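Local coordinates for tyrocidine synthetase 3 (Brevibacillus brevis, PDB 2JGP), which helps to build the antibiotic tyrocidine as part of a nonribosomal peptide synthetase, here a peptidyl carrier domain followed by a condensation domain that forms peptide bonds, at residues N84-E89 and S266-K271; A257-E262 and H404-F409; V339-Y344 and I350-P355; F463-S468 and E490-F495. All coordinates share one frame; numbering follows the deposited sequence.

Contact 1: N84-E89 and S266-K271; sequences NVFSIE and SAAFHK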
loop_
_atom_site.group_PDB
_atom_site.type_symbol
_atom_site.label_atom_id
_atom_site.label_comp_id
_atom_site.label_asym_id
_atom_site.label_seq_id
_atom_site.Cartn_x
_atom_site.Cartn_y
_atom_site.Cartn_z
ATOM N N ASN A 84 -9.348 0.047 23.797
ATOM C CA ASN A 84 -8.772 -0.278 22.500
ATOM C C ASN A 84 -7.739 0.794 22.149
ATOM O O ASN A 84 -8.092 1.901 21.745
ATOM C CB ASN A 84 -9.867 -0.359 21.426
ATOM C CG ASN A 84 -9.315 -0.664 20.038
ATOM O OD1 ASN A 84 -8.098 -0.716 19.825
ATOM N ND2 ASN A 84 -10.215 -0.865 19.080
ATOM N N VAL A 85 -6.461 0.467 22.315
ATOM C CA VAL A 85 -5.402 1.442 22.074
ATOM C C VAL A 85 -5.192 1.735 20.585
ATOM O O VAL A 85 -4.416 2.629 20.254
ATOM C CB VAL A 85 -4.048 1.006 22.697
ATOM C CG1 VAL A 85 -4.176 0.862 24.216
ATOM C CG2 VAL A 85 -3.553 -0.277 22.059
ATOM N N PHE A 86 -5.859 0.978 19.707
ATOM C CA PHE A 86 -5.797 1.188 18.248
ATOM C C PHE A 86 -6.868 2.145 17.723
ATOM O O PHE A 86 -6.881 2.472 16.538
ATOM C CB PHE A 86 -5.943 -0.150 17.508
ATOM C CG PHE A 86 -4.749 -1.033 17.622
ATOM C CD1 PHE A 86 -4.602 -1.894 18.702
ATOM C CD2 PHE A 86 -3.764 -1.011 16.648
ATOM C CE1 PHE A 86 -3.499 -2.710 18.803
ATOM C CE2 PHE A 86 -2.651 -1.832 16.749
ATOM C CZ PHE A 86 -2.519 -2.679 17.826
ATOM N N SER A 87 -7.765 2.583 18.596
ATOM C CA SER A 87 -8.883 3.429 18.197
ATOM C C SER A 87 -8.422 4.843 17.845
ATOM O O SER A 87 -7.681 5.466 18.604
ATOM C CB SER A 87 -9.912 3.490 19.326
ATOM O OG SER A 87 -10.917 4.445 19.053
ATOM N N ILE A 88 -8.871 5.331 16.694
ATOM C CA ILE A 88 -8.559 6.686 16.240
ATOM C C ILE A 88 -9.810 7.557 16.332
ATOM O O ILE A 88 -10.787 7.327 15.612
ATOM C CB ILE A 88 -8.035 6.685 14.791
ATOM C CG1 ILE A 88 -6.785 5.813 14.674
ATOM C CG2 ILE A 88 -7.711 8.098 14.336
ATOM C CD1 ILE A 88 -6.335 5.599 13.249
ATOM N N GLU A 89 -9.775 8.547 17.223
ATOM C CA GLU A 89 -10.908 9.442 17.458
ATOM C C GLU A 89 -10.506 10.899 17.177
ATOM O O GLU A 89 -9.312 11.216 17.156
ATOM C CB GLU A 89 -11.375 9.311 18.911
ATOM C CG GLU A 89 -11.696 7.882 19.342
ATOM C CD GLU A 89 -12.971 7.359 18.717
ATOM O OE1 GLU A 89 -12.892 6.599 17.724
ATOM O OE2 GLU A 89 -14.062 7.715 19.217
ATOM N N SER A 266 2.921 2.755 23.626
ATOM C CA SER A 266 2.098 1.703 24.210
ATOM C C SER A 266 2.817 0.353 24.254
ATOM O O SER A 266 3.790 0.121 23.528
ATOM C CB SER A 266 0.793 1.570 23.424
ATOM O OG SER A 266 1.027 1.050 22.129
ATOM N N ALA A 267 2.331 -0.528 25.122
ATOM C CA ALA A 267 2.758 -1.924 25.132
ATOM C C ALA A 267 2.416 -2.591 23.792
ATOM O O ALA A 267 3.194 -3.404 23.278
ATOM C CB ALA A 267 2.108 -2.671 26.284
ATOM N N ALA A 268 1.260 -2.233 23.229
ATOM C CA ALA A 268 0.829 -2.761 21.935
ATOM C C ALA A 268 1.852 -2.462 20.834
ATOM O O ALA A 268 2.156 -3.325 20.026
ATOM C CB ALA A 268 -0.533 -2.196 21.555
ATOM N N PHE A 269 2.380 -1.241 20.812
ATOM C CA PHE A 269 3.409 -0.870 19.831
ATOM C C PHE A 269 4.666 -1.727 19.992
ATOM O O PHE A 269 5.263 -2.145 19.011
ATOM C CB PHE A 269 3.748 0.617 19.948
ATOM C CG PHE A 269 4.831 1.080 19.013
ATOM C CD1 PHE A 269 4.517 1.571 17.753
ATOM C CD2 PHE A 269 6.162 1.061 19.407
ATOM C CE1 PHE A 269 5.512 2.013 16.897
ATOM C CE2 PHE A 269 7.166 1.502 18.548
ATOM C CZ PHE A 269 6.838 1.976 17.296
ATOM N N HIS A 270 5.058 -1.996 21.231
ATOM C CA HIS A 270 6.229 -2.840 21.487
ATOM C C HIS A 270 6.044 -4.242 20.903
ATOM O O HIS A 270 6.996 -4.849 20.418
ATOM C CB HIS A 270 6.504 -2.930 22.985
ATOM C CG HIS A 270 7.897 -3.358 23.319
ATOM N ND1 HIS A 270 8.204 -4.636 23.735
ATOM C CD2 HIS A 270 9.065 -2.674 23.309
ATOM C CE1 HIS A 270 9.503 -4.721 23.966
ATOM N NE2 HIS A 270 10.048 -3.543 23.718
ATOM N N LYS A 271 4.812 -4.744 20.943
ATOM C CA LYS A 271 4.495 -6.047 20.374
ATOM C C LYS A 271 4.464 -6.004 18.844
ATOM O O LYS A 271 4.901 -6.956 18.195
ATOM C CB LYS A 271 3.161 -6.567 20.918
ATOM C CG LYS A 271 3.179 -6.933 22.395
ATOM C CD LYS A 271 3.956 -8.213 22.654
ATOM C CE LYS A 271 3.878 -8.626 24.114
ATOM N NZ LYS A 271 4.640 -9.885 24.371
#
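A tight turn in the loop between helix 70-79 and strand 97-98 meets the first turn of helix 267-279, with Val85 and Phe86 both touching the methyl of Ala268. Val85 makes the closer approach: its CG2 comes to 3.6 Å from Ala268 CB. The first torsion (chi1 -61°) tucks that methyl between the backbone N and the carbonyl carbon, while CG1 stays beside the N and takes no part. Phe86 arrives with one corner of its ring, CE1 lying 4.1 Å from Ala268 CB on an oblique approach. No hydrogen bond crosses the gap; each side has its own internal bonds. Asn84 OD1 accepts from Phe86 N at 2.8 Å, from above the plane of the amide carbonyl, and Ser87 N reaches back to Asn84 O at 3.2 Å. Across the contact, Ser266 OG accepts from Phe269 N at 3.0 Å, with an N-H...O angle of 156°. Within the same helical turn, Ala268 N donates to Gln56 OE1. The Phe86 ring also has company from helix 10-23, in an edge-to-face meeting with Trp11 and a cation-pi contact with Arg14. The result joins a type I turn, overlaid by an Asx turn, to a serine N-cap, and is consistent with a linker segment packed between carrier-domain and condensation-domain helices.

Contact 2: A257-E262 and H404-F409; sequences AVWQQE and HQDYPF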
loop_
_atom_site.group_PDB
_atom_site.type_symbol
_atom_site.label_atom_id
_atom_site.label_comp_id
_atom_site.label_asym_id
_atom_site.label_seq_id
_atom_site.Cartn_x
_atom_site.Cartn_y
_atom_site.Cartn_z
ATOM N N ALA A 257 -2.397 11.005 12.840
ATOM C CA ALA A 257 -1.035 11.369 13.270
ATOM C C ALA A 257 -0.884 11.473 14.794
ATOM O O ALA A 257 0.104 10.993 15.371
ATOM C CB ALA A 257 -0.590 12.674 12.594
ATOM N N VAL A 258 -1.863 12.089 15.447
ATOM C CA VAL A 258 -1.864 12.169 16.905
ATOM C C VAL A 258 -1.958 10.768 17.504
ATOM O O VAL A 258 -1.230 10.444 18.443
ATOM C CB VAL A 258 -3.004 13.057 17.440
ATOM C CG1 VAL A 258 -3.084 12.960 18.960
ATOM C CG2 VAL A 258 -2.783 14.510 17.017
ATOM N N TRP A 259 -2.843 9.935 16.957
ATOM C CA TRP A 259 -2.954 8.546 17.409
ATOM C C TRP A 259 -1.627 7.808 17.263
ATOM O O TRP A 259 -1.188 7.130 18.187
ATOM C CB TRP A 259 -4.056 7.768 16.662
ATOM C CG TRP A 259 -3.914 6.296 16.898
ATOM C CD1 TRP A 259 -4.345 5.597 17.984
ATOM C CD2 TRP A 259 -3.215 5.357 16.069
ATOM N NE1 TRP A 259 -3.983 4.277 17.874
ATOM C CE2 TRP A 259 -3.288 4.101 16.708
ATOM C CE3 TRP A 259 -2.543 5.455 14.841
ATOM C CZ2 TRP A 259 -2.717 2.950 16.163
ATOM C CZ3 TRP A 259 -1.975 4.308 14.299
ATOM C CH2 TRP A 259 -2.067 3.075 14.958
ATOM N N GLN A 260 -0.980 7.941 16.108
ATOM C CA GLN A 260 0.265 7.217 15.871
ATOM C C GLN A 260 1.322 7.595 16.916
ATOM O O GLN A 260 2.044 6.730 17.422
ATOM C CB GLN A 260 0.773 7.465 14.449
ATOM C CG GLN A 260 1.865 6.510 13.998
ATOM C CD GLN A 260 2.475 6.947 12.690
ATOM O OE1 GLN A 260 3.002 8.053 12.595
ATOM N NE2 GLN A 260 2.398 6.088 11.666
ATOM N N GLN A 261 1.394 8.879 17.266
ATOM C CA GLN A 261 2.340 9.328 18.299
ATOM C C GLN A 261 2.010 8.740 19.676
ATOM O O GLN A 261 2.894 8.237 20.367
ATOM C CB GLN A 261 2.369 10.850 18.389
ATOM C CG GLN A 261 3.400 11.378 19.373
ATOM C CD GLN A 261 3.374 12.879 19.473
ATOM O OE1 GLN A 261 2.351 13.470 19.825
ATOM N NE2 GLN A 261 4.504 13.509 19.176
ATOM N N GLU A 262 0.744 8.811 20.072
ATOM C CA GLU A 262 0.297 8.214 21.332
ATOM C C GLU A 262 0.571 6.719 21.348
ATOM O O GLU A 262 1.109 6.188 22.320
ATOM C CB GLU A 262 -1.198 8.449 21.545
ATOM C CG GLU A 262 -1.560 9.900 21.820
ATOM C CD GLU A 262 -3.054 10.159 21.750
ATOM O OE1 GLU A 262 -3.482 11.234 22.218
ATOM O OE2 GLU A 262 -3.798 9.298 21.226
ATOM N N HIS A 404 0.619 -7.214 12.323
ATOM C CA HIS A 404 1.628 -6.368 12.943
ATOM C C HIS A 404 2.026 -5.207 12.045
ATOM O O HIS A 404 3.163 -4.744 12.088
ATOM C CB HIS A 404 2.825 -7.216 13.341
ATOM C CG HIS A 404 2.480 -8.265 14.348
ATOM N ND1 HIS A 404 1.951 -9.486 13.993
ATOM C CD2 HIS A 404 2.530 -8.252 15.700
ATOM C CE1 HIS A 404 1.716 -10.193 15.086
ATOM N NE2 HIS A 404 2.057 -9.464 16.133
ATOM N N GLN A 405 1.061 -4.702 11.278
ATOM C CA GLN A 405 1.310 -3.628 10.316
ATOM C C GLN A 405 1.446 -2.234 10.938
ATOM O O GLN A 405 1.865 -1.284 10.260
ATOM C CB GLN A 405 0.204 -3.605 9.253
ATOM C CG GLN A 405 -1.125 -3.036 9.723
ATOM C CD GLN A 405 -2.139 -2.985 8.611
ATOM O OE1 GLN A 405 -2.303 -1.960 7.946
ATOM N NE2 GLN A 405 -2.805 -4.102 8.378
ATOM N N ASP A 406 1.106 -2.095 12.217
ATOM C CA ASP A 406 1.148 -0.784 12.868
ATOM C C ASP A 406 2.516 -0.497 13.490
ATOM O O ASP A 406 2.626 -0.011 14.623
ATOM C CB ASP A 406 0.015 -0.664 13.885
ATOM C CG ASP A 406 -1.349 -0.680 13.221
ATOM O OD1 ASP A 406 -1.599 0.184 12.359
ATOM O OD2 ASP A 406 -2.164 -1.556 13.544
ATOM N N TYR A 407 3.552 -0.816 12.722
ATOM C CA TYR A 407 4.927 -0.461 13.033
ATOM C C TYR A 407 5.509 0.174 11.769
ATOM O O TYR A 407 5.649 -0.503 10.760
ATOM C CB TYR A 407 5.709 -1.708 13.425
ATOM C CG TYR A 407 7.137 -1.451 13.845
ATOM C CD1 TYR A 407 7.427 -0.644 14.940
ATOM C CD2 TYR A 407 8.198 -2.038 13.163
ATOM C CE1 TYR A 407 8.734 -0.415 15.334
ATOM C CE2 TYR A 407 9.508 -1.815 13.552
ATOM C CZ TYR A 407 9.772 -1.003 14.633
ATOM O OH TYR A 407 11.073 -0.788 15.018
ATOM N N PRO A 408 5.808 1.487 11.807
ATOM C CA PRO A 408 6.357 2.184 10.639
ATOM C C PRO A 408 7.628 1.539 10.080
ATOM O O PRO A 408 8.537 1.207 10.841
ATOM C CB PRO A 408 6.674 3.582 11.184
ATOM C CG PRO A 408 5.759 3.761 12.332
ATOM C CD PRO A 408 5.614 2.402 12.945
ATOM N N PHE A 409 7.681 1.372 8.764
ATOM C CA PHE A 409 8.874 0.845 8.098
ATOM C C PHE A 409 10.110 1.679 8.455
ATOM O O PHE A 409 11.206 1.145 8.567
ATOM C CB PHE A 409 8.680 0.789 6.575
ATOM C CG PHE A 409 9.800 0.093 5.854
ATOM C CD1 PHE A 409 9.913 -1.290 5.893
ATOM C CD2 PHE A 409 10.760 0.819 5.163
ATOM C CE1 PHE A 409 10.953 -1.935 5.244
ATOM C CE2 PHE A 409 11.810 0.174 4.507
ATOM C CZ PHE A 409 11.908 -1.196 4.550
#
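Trp259 points the far end of its indole at the carboxylate of Asp406, and the two side chains cross at about a right angle. The planes stand 81° apart, with ring atom CH2 of Trp259 3.9 Å from Asp406 OD1 and 4.2 Å from its CG. The oxygen comes to the ring obliquely, and the touch is van der Waals in kind. With CG anti to the backbone N (chi1 166°), the indole is carried out from helix 253-263 to reach the loop. Both groups have their polar partners in other directions: Trp259 NE1 gives its hydrogen to Val85 O, and Asp406 OD2 forms a salt bridge with Arg14 of helix 10-23, in the carrier part of the chain. The contact lies where helix 253-263 faces the loop between helix 387-403 and helix 409-415, probably near the carrier-condensation interface, since Arg14 belongs to the carrier part. One residue along, Gln260 and Pro408 slide past each other in opposite directions. Gln260 NE2 comes to 4.1 Å from Pro408 CG, a plain van der Waals touch between an amide nitrogen and a ring carbon. Extended beyond CG, the Gln260 chain brings its amide end alongside the proline ring, and its OE1 accepts from Ser101 N. Pro408 occupies the N-cap position of helix 409-415 and also touches Phe269, while Phe263 stacks on the Trp259 ring.

Contact 3: V339-Y344 and I350-P355; sequences VLLAKY and IIVGTP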
loop_
_atom_site.group_PDB
_atom_site.type_symbol
_atom_site.label_atom_id
_atom_site.label_comp_id
_atom_site.label_asym_id
_atom_site.label_seq_id
_atom_site.Cartn_x
_atom_site.Cartn_y
_atom_site.Cartn_z
ATOM N N VAL A 339 9.209 -18.042 -5.685
ATOM C CA VAL A 339 9.886 -19.172 -6.347
ATOM C C VAL A 339 10.629 -18.717 -7.618
ATOM O O VAL A 339 11.715 -19.217 -7.912
ATOM C CB VAL A 339 8.965 -20.416 -6.599
ATOM C CG1 VAL A 339 7.487 -20.078 -6.529
ATOM C CG2 VAL A 339 9.320 -21.131 -7.913
ATOM N N LEU A 340 10.061 -17.746 -8.332
ATOM C CA LEU A 340 10.721 -17.131 -9.489
ATOM C C LEU A 340 12.073 -16.545 -9.081
ATOM O O LEU A 340 13.103 -16.850 -9.689
ATOM C CB LEU A 340 9.839 -16.024 -10.076
ATOM C CG LEU A 340 9.969 -15.597 -11.550
ATOM C CD1 LEU A 340 9.861 -14.089 -11.670
ATOM C CD2 LEU A 340 11.213 -16.098 -12.247
ATOM N N LEU A 341 12.059 -15.713 -8.042
ATOM C CA LEU A 341 13.279 -15.082 -7.538
ATOM C C LEU A 341 14.264 -16.120 -7.003
ATOM O O LEU A 341 15.469 -16.001 -7.218
ATOM C CB LEU A 341 12.951 -14.063 -6.438
ATOM C CG LEU A 341 12.122 -12.831 -6.828
ATOM C CD1 LEU A 341 11.815 -12.001 -5.596
ATOM C CD2 LEU A 341 12.833 -11.996 -7.886
ATOM N N ALA A 342 13.746 -17.125 -6.299
ATOM C CA ALA A 342 14.571 -18.204 -5.751
ATOM C C ALA A 342 15.355 -18.933 -6.843
ATOM O O ALA A 342 16.526 -19.273 -6.657
ATOM C CB ALA A 342 13.706 -19.191 -4.974
ATOM N N LYS A 343 14.706 -19.166 -7.978
ATOM C CA LYS A 343 15.341 -19.871 -9.092
ATOM C C LYS A 343 16.362 -18.993 -9.820
ATOM O O LYS A 343 17.452 -19.456 -10.157
ATOM C CB LYS A 343 14.284 -20.413 -10.057
ATOM C CG LYS A 343 13.554 -21.631 -9.501
ATOM C CD LYS A 343 12.564 -22.222 -10.491
ATOM C CE LYS A 343 11.805 -23.380 -9.867
ATOM N NZ LYS A 343 12.711 -24.508 -9.516
ATOM N N TYR A 344 16.018 -17.728 -10.047
ATOM C CA TYR A 344 16.956 -16.778 -10.654
ATOM C C TYR A 344 18.161 -16.519 -9.757
ATOM O O TYR A 344 19.301 -16.525 -10.223
ATOM C CB TYR A 344 16.254 -15.455 -11.004
ATOM C CG TYR A 344 15.752 -15.431 -12.421
ATOM C CD1 TYR A 344 14.618 -16.136 -12.784
ATOM C CD2 TYR A 344 16.445 -14.741 -13.412
ATOM C CE1 TYR A 344 14.162 -16.139 -14.090
ATOM C CE2 TYR A 344 16.006 -14.739 -14.724
ATOM C CZ TYR A 344 14.863 -15.441 -15.060
ATOM O OH TYR A 344 14.422 -15.438 -16.366
ATOM N N ILE A 350 14.333 -15.203 1.056
ATOM C CA ILE A 350 14.086 -14.046 0.204
ATOM C C ILE A 350 13.121 -13.068 0.855
ATOM O O ILE A 350 12.102 -13.479 1.415
ATOM C CB ILE A 350 13.482 -14.485 -1.152
ATOM C CG1 ILE A 350 14.419 -15.490 -1.840
ATOM C CG2 ILE A 350 13.221 -13.263 -2.047
ATOM C CD1 ILE A 350 14.086 -15.780 -3.264
ATOM N N ILE A 351 13.446 -11.778 0.760
ATOM C CA ILE A 351 12.588 -10.704 1.273
ATOM C C ILE A 351 12.045 -9.897 0.094
ATOM O O ILE A 351 12.806 -9.473 -0.777
ATOM C CB ILE A 351 13.352 -9.778 2.241
ATOM C CG1 ILE A 351 14.054 -10.607 3.330
ATOM C CG2 ILE A 351 12.405 -8.757 2.874
ATOM C CD1 ILE A 351 15.040 -9.828 4.152
ATOM N N VAL A 352 10.724 -9.718 0.063
ATOM C CA VAL A 352 10.047 -8.952 -0.982
ATOM C C VAL A 352 9.230 -7.847 -0.329
ATOM O O VAL A 352 8.441 -8.118 0.561
ATOM C CB VAL A 352 9.093 -9.845 -1.800
ATOM C CG1 VAL A 352 8.257 -8.999 -2.768
ATOM C CG2 VAL A 352 9.887 -10.938 -2.546
ATOM N N GLY A 353 9.421 -6.611 -0.772
ATOM C CA GLY A 353 8.618 -5.492 -0.278
ATOM C C GLY A 353 7.206 -5.570 -0.815
ATOM O O GLY A 353 7.010 -5.742 -2.010
ATOM N N THR A 354 6.214 -5.471 0.067
ATOM C CA THR A 354 4.814 -5.453 -0.355
ATOM C C THR A 354 4.097 -4.206 0.177
ATOM O O THR A 354 3.792 -4.114 1.371
ATOM C CB THR A 354 4.061 -6.710 0.093
ATOM O OG1 THR A 354 4.141 -6.857 1.516
ATOM C CG2 THR A 354 4.643 -7.956 -0.580
ATOM N N PRO A 355 3.842 -3.231 -0.702
ATOM C CA PRO A 355 3.061 -2.073 -0.272
ATOM C C PRO A 355 1.634 -2.439 0.134
ATOM O O PRO A 355 1.023 -3.323 -0.468
ATOM C CB PRO A 355 3.073 -1.160 -1.506
ATOM C CG PRO A 355 4.264 -1.614 -2.309
ATOM C CD PRO A 355 4.305 -3.089 -2.096
#
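Ile350, first residue of strand 350-356, reaches across to Leu341 and Ala342 near the C-terminal end of helix 329-345. From its CB two branches part. The short one, CG2, passes 4.0 Å from Leu341 CD1. The longer one leaves through CG1, anti to the carbonyl carbon (chi1 -57°), and continues extended, so that CD1 is pushed up against the helix backbone. Ile350 CD1 lies 3.8 Å from both Leu341 CB and Ala342 CB. Ile350 CD1 comes closest to Ala342 N, at 3.3 Å, which makes this the close-fitting spot of the contact. Two residues on, Val352 points to the same side of the strand and sets CG2 at 3.8 Å from Leu341 CD1, so the leucine tip rests on both strand residues. The axes of segments 339-344 and 350-355 approach to 9.6 Å, with N-to-C directions 131° apart. Strand 350-356 pairs with strand 373-379, while Gly353 makes backbone bonds to Thr430 and Phe432 of strand 430-435. A helix followed, after a short connection, by a strand that packs against it is a helix-then-strand step of the chloramphenicol acetyltransferase-like fold of condensation domains.

Contact 4: F463-S468 and E490-F495; sequences FDLTFS and ETMERF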
loop_
_atom_site.group_PDB
_atom_site.type_symbol
_atom_site.label_atom_id
_atom_site.label_comp_id
_atom_site.label_asym_id
_atom_site.label_seq_id
_atom_site.Cartn_x
_atom_site.Cartn_y
_atom_site.Cartn_z
ATOM N N PHE A 463 13.685 0.480 -7.097
ATOM C CA PHE A 463 14.221 -0.835 -6.738
ATOM C C PHE A 463 14.788 -1.535 -7.961
ATOM O O PHE A 463 14.527 -1.107 -9.082
ATOM C CB PHE A 463 13.116 -1.676 -6.114
ATOM C CG PHE A 463 12.493 -1.039 -4.914
ATOM C CD1 PHE A 463 11.321 -0.307 -5.030
ATOM C CD2 PHE A 463 13.093 -1.151 -3.669
ATOM C CE1 PHE A 463 10.747 0.295 -3.919
ATOM C CE2 PHE A 463 12.530 -0.548 -2.553
ATOM C CZ PHE A 463 11.353 0.176 -2.680
ATOM N N ASP A 464 15.562 -2.603 -7.749
ATOM C CA ASP A 464 16.124 -3.381 -8.863
ATOM C C ASP A 464 15.027 -3.706 -9.847
ATOM O O ASP A 464 15.192 -3.562 -11.058
ATOM C CB ASP A 464 16.740 -4.693 -8.382
ATOM C CG ASP A 464 18.049 -4.497 -7.674
ATOM O OD1 ASP A 464 18.430 -3.337 -7.429
ATOM O OD2 ASP A 464 18.696 -5.514 -7.366
ATOM N N LEU A 465 13.902 -4.158 -9.308
ATOM C CA LEU A 465 12.702 -4.295 -10.104
ATOM C C LEU A 465 11.445 -4.307 -9.239
ATOM O O LEU A 465 11.478 -4.702 -8.070
ATOM C CB LEU A 465 12.784 -5.538 -11.003
ATOM C CG LEU A 465 12.553 -6.926 -10.408
ATOM C CD1 LEU A 465 11.092 -7.268 -10.468
ATOM C CD2 LEU A 465 13.356 -7.974 -11.176
ATOM N N THR A 466 10.353 -3.818 -9.820
ATOM C CA THR A 466 9.044 -3.850 -9.190
ATOM C C THR A 466 8.144 -4.711 -10.058
ATOM O O THR A 466 7.964 -4.424 -11.246
ATOM C CB THR A 466 8.442 -2.443 -9.075
ATOM O OG1 THR A 466 9.253 -1.653 -8.199
ATOM C CG2 THR A 466 7.018 -2.504 -8.540
ATOM N N PHE A 467 7.598 -5.770 -9.461
ATOM C CA PHE A 467 6.785 -6.743 -10.173
ATOM C C PHE A 467 5.329 -6.418 -9.864
ATOM O O PHE A 467 4.947 -6.391 -8.701
ATOM C CB PHE A 467 7.141 -8.155 -9.692
ATOM C CG PHE A 467 6.384 -9.252 -10.389
ATOM C CD1 PHE A 467 6.973 -9.971 -11.416
ATOM C CD2 PHE A 467 5.087 -9.577 -10.006
ATOM C CE1 PHE A 467 6.282 -10.988 -12.055
ATOM C CE2 PHE A 467 4.394 -10.589 -10.643
ATOM C CZ PHE A 467 4.994 -11.295 -11.668
ATOM N N SER A 468 4.537 -6.146 -10.897
ATOM C CA SER A 468 3.151 -5.717 -10.730
ATOM C C SER A 468 2.189 -6.628 -11.480
ATOM O O SER A 468 2.286 -6.772 -12.698
ATOM C CB SER A 468 2.970 -4.291 -11.240
ATOM O OG SER A 468 3.662 -3.371 -10.416
ATOM N N GLU A 490 15.335 -7.908 -23.028
ATOM C CA GLU A 490 15.287 -9.336 -23.347
ATOM C C GLU A 490 15.220 -10.183 -22.075
ATOM O O GLU A 490 14.363 -11.063 -21.953
ATOM C CB GLU A 490 16.507 -9.732 -24.192
ATOM C CG GLU A 490 16.597 -11.212 -24.551
ATOM C CD GLU A 490 17.894 -11.571 -25.262
ATOM O OE1 GLU A 490 18.556 -10.669 -25.823
ATOM O OE2 GLU A 490 18.256 -12.764 -25.261
ATOM N N THR A 491 16.124 -9.903 -21.137
ATOM C CA THR A 491 16.185 -10.624 -19.860
ATOM C C THR A 491 14.894 -10.511 -19.054
ATOM O O THR A 491 14.460 -11.479 -18.424
ATOM C CB THR A 491 17.365 -10.122 -18.993
ATOM O OG1 THR A 491 18.598 -10.511 -19.605
ATOM C CG2 THR A 491 17.298 -10.697 -17.565
ATOM N N MET A 492 14.282 -9.332 -19.079
ATOM C CA MET A 492 13.078 -9.074 -18.293
ATOM C C MET A 492 11.827 -9.655 -18.948
ATOM O O MET A 492 10.925 -10.123 -18.254
ATOM C CB MET A 492 12.925 -7.575 -18.037
ATOM C CG MET A 492 13.968 -7.032 -17.073
ATOM S SD MET A 492 13.653 -7.542 -15.371
ATOM C CE MET A 492 14.734 -8.959 -15.204
ATOM N N GLU A 493 11.767 -9.628 -20.277
ATOM C CA GLU A 493 10.695 -10.332 -20.990
ATOM C C GLU A 493 10.764 -11.841 -20.728
ATOM O O GLU A 493 9.734 -12.484 -20.564
ATOM C CB GLU A 493 10.726 -10.020 -22.490
ATOM C CG GLU A 493 10.258 -8.596 -22.813
ATOM C CD GLU A 493 10.378 -8.230 -24.283
ATOM O OE1 GLU A 493 10.975 -9.003 -25.064
ATOM O OE2 GLU A 493 9.875 -7.150 -24.659
ATOM N N ARG A 494 11.973 -12.392 -20.659
ATOM C CA ARG A 494 12.162 -13.810 -20.340
ATOM C C ARG A 494 11.806 -14.115 -18.881
ATOM O O ARG A 494 11.209 -15.153 -18.589
ATOM C CB ARG A 494 13.605 -14.240 -20.631
ATOM C CG ARG A 494 13.870 -15.725 -20.415
ATOM C CD ARG A 494 15.306 -16.114 -20.760
ATOM N NE ARG A 494 15.603 -15.902 -22.179
ATOM C CZ ARG A 494 16.348 -14.918 -22.684
ATOM N NH1 ARG A 494 16.922 -14.007 -21.902
ATOM N NH2 ARG A 494 16.526 -14.850 -23.998
ATOM N N PHE A 495 12.201 -13.208 -17.986
ATOM C CA PHE A 495 11.858 -13.250 -16.560
ATOM C C PHE A 495 10.347 -13.356 -16.372
ATOM O O PHE A 495 9.867 -14.156 -15.571
ATOM C CB PHE A 495 12.399 -11.970 -15.899
ATOM C CG PHE A 495 12.186 -11.877 -14.407
ATOM C CD1 PHE A 495 12.982 -12.598 -13.527
ATOM C CD2 PHE A 495 11.236 -11.004 -13.882
ATOM C CE1 PHE A 495 12.811 -12.480 -12.149
ATOM C CE2 PHE A 495 11.056 -10.876 -12.510
ATOM C CZ PHE A 495 11.852 -11.614 -11.640
#
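Leu465 and Phe495 reach toward each other from strand 465-471 and helix 489-508 and make the close part of this contact. Both leucine methyls touch one corner of the ring: Leu465 CD2 lies 3.9 Å from Phe495 CE2, and Leu465 CD1 4.1 Å from that same carbon. The leucine CG sits in the crowded position between its backbone N and carbonyl carbon (chi1 77°), whereas Phe495 has CG anti to its N and extends its ring toward the strand. Packing loosens away from this pair, at Met492 and at Phe467. Met492 offers its sulfur, SD standing 4.2 Å from Leu465 CD2. Phe495 CE2 comes to the edge of the Phe467 ring, near its plane, 4.3 Å from Phe467 CD1. All four side chains are buried and none forms a polar bond across the gap. The other side of the helix is quite different, since Glu490 there is exposed and pairs with Arg494 one turn along. In this salt bridge Arg494 NH2 donates to Glu490 OE2 at 3.0 Å (176°); OE2 lies in the guanidinium plane and accepts through its anti lone pair. Around the buried side, Tyr337 and Phe499 meet the Phe467 ring, Val480 and Tyr482 of strand 476-483 touch Met492, and helix 329-345 supplies Tyr344, edge-to-face with Phe495, so the helix lies against both the four-stranded sheet and that neighbouring helix.

How the contacts relate
Contacts 3 and 4 are buried and apolar, each setting a helix on a strand, and they adjoin: Leu340 and Leu341 of contact 3 pack on Phe495 of contact 4. Contacts 1 and 2 are only partly buried and join loops to helices; contact 1 is apolar, while contact 2 sets a carboxylate against an indole and an amide against a proline. They too adjoin, about 8 Å between centres, and draw on two helices that follow each other in the chain, 267-279 for contact 1 and 253-263 for contact 2; Phe269 of one meets Tyr407 of the other. Carrier-domain residues take part around contacts 1 and 2, whereas contacts 3 and 4 are buried within the condensation domain.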